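Local structure of DUF3299 domain-containing protein (4HSP) at residues P37-S40 against Q41-P44. The protein is of unknown function; it belongs to the DUF3299 family of the OB clan and is probably made with a signal peptide, consistent with export. Residues are numbered along the deposited sequence; the frame is centred on the assembly and turned at random.
Sequences PAAS and QQSP
A short helical turn in the loop between helix 26-34 and strand 55-68 is closed at its end by a glutamine side chain. Gln42 folds back over the turn, and its NE2 donates to Ala39 O at 2.6 Å. The bond is moderately bent, with an N-H...O angle of 151°. NE2 lies in the carbonyl plane of Ala39 and uses a lone pair of the oxygen. That oxygen in turn lies almost exactly in the amide plane of Gln42, so the two flat groups are nearly coplanar. The bend at chi2 (-54°) curls the Gln42 chain back, and CD comes to 3.7 Å from Ala39 O. Ala39 CB lies beside the same amide, 4.0 Å from NE2. A water bridges the backbone next to this bond: it donates to Ser40 O at 2.7 Å and accepts from Gln42 N at 2.9 Å. Ser40 OG is 3.0 Å from Pro37 O, within the turn. Gly149 O of the second subunit is an alternative, weak partner for this hydroxyl, and Tyr147 of that subunit packs on Ser40. Gln41 turns to the body of its own chain. Its CG is anti to the backbone N (chi1 178°), and the extended side chain carries OE1 to Ala132 N and NE2 to Pro92 O. Its amide thus ties this loop to the start of strand 132-144 and to the loop at Pro92. The arrangement is characteristic of an irregular connection, here from helix 26-34 into the sheet, in which a side-chain amide serves a carbonyl of one isolated helix-like turn.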
loop_
_atom_site.group_PDB
_atom_site.type_symbol
_atom_site.label_atom_id
_atom_site.label_comp_id
_atom_site.label_asym_id
_atom_site.label_seq_id
_atom_site.Cartn_x
_atom_site.Cartn_y
_atom_site.Cartn_z
ATOM N N PRO A 37 11.331 20.280 -11.746
ATOM C CA PRO A 37 9.996 19.639 -11.693
ATOM C C PRO A 37 9.123 20.025 -12.883
ATOM O O PRO A 37 8.084 19.395 -13.120
ATOM C CB PRO A 37 9.398 20.158 -10.386
ATOM C CG PRO A 37 10.081 21.461 -10.155
ATOM C CD PRO A 37 11.453 21.371 -10.757
ATOM N N ALA A 38 9.544 21.075 -13.615
ATOM C CA ALA A 38 8.872 21.566 -14.815
ATOM C C ALA A 38 9.028 20.546 -15.955
ATOM O O ALA A 38 8.037 20.113 -16.556
ATOM C CB ALA A 38 9.470 22.913 -15.213
ATOM N N ALA A 39 10.280 20.092 -16.147
ATOM C CA ALA A 39 10.750 19.163 -17.165
ATOM C C ALA A 39 10.252 17.729 -16.989
ATOM O O ALA A 39 10.376 16.962 -17.933
ATOM C CB ALA A 39 12.270 19.169 -17.204
ATOM N N SER A 40 9.683 17.364 -15.825
ATOM C CA SER A 40 9.174 16.007 -15.552
ATOM C C SER A 40 8.279 15.486 -16.689
ATOM O O SER A 40 8.495 14.365 -17.164
ATOM C CB SER A 40 8.384 15.979 -14.248
ATOM O OG SER A 40 9.084 16.616 -13.198
ATOM N N GLN A 41 7.283 16.300 -17.123
ATOM C CA GLN A 41 6.330 15.917 -18.173
ATOM C C GLN A 41 6.850 16.439 -19.501
ATOM O O GLN A 41 6.852 17.647 -19.735
ATOM C CB GLN A 41 4.909 16.424 -17.849
ATOM C CG GLN A 41 3.869 16.111 -18.920
ATOM C CD GLN A 41 2.535 16.659 -18.530
ATOM O OE1 GLN A 41 2.400 17.816 -18.122
ATOM N NE2 GLN A 41 1.521 15.839 -18.631
ATOM N N GLN A 42 7.322 15.523 -20.357
ATOM C CA GLN A 42 7.958 15.909 -21.607
ATOM C C GLN A 42 6.998 16.323 -22.710
ATOM O O GLN A 42 7.420 17.075 -23.586
ATOM C CB GLN A 42 8.940 14.849 -22.080
ATOM C CG GLN A 42 10.321 15.040 -21.413
ATOM C CD GLN A 42 10.945 16.439 -21.557
ATOM O OE1 GLN A 42 11.400 16.857 -22.634
ATOM N NE2 GLN A 42 11.010 17.176 -20.461
ATOM N N SER A 43 5.708 15.932 -22.639
ATOM C CA SER A 43 4.713 16.388 -23.613
ATOM C C SER A 43 3.532 16.996 -22.825
ATOM O O SER A 43 2.504 16.336 -22.624
ATOM C CB SER A 43 4.286 15.263 -24.559
ATOM O OG SER A 43 5.393 14.453 -24.936
ATOM N N PRO A 44 3.677 18.259 -22.353
ATOM C CA PRO A 44 2.618 18.863 -21.537
ATOM C C PRO A 44 1.518 19.534 -22.357
ATOM O O PRO A 44 0.551 20.052 -21.783
ATOM C CB PRO A 44 3.383 19.883 -20.703
ATOM C CG PRO A 44 4.493 20.321 -21.583
ATOM C CD PRO A 44 4.836 19.171 -22.476
HETATM O O HOH W 1 7.669 12.855 -19.206
#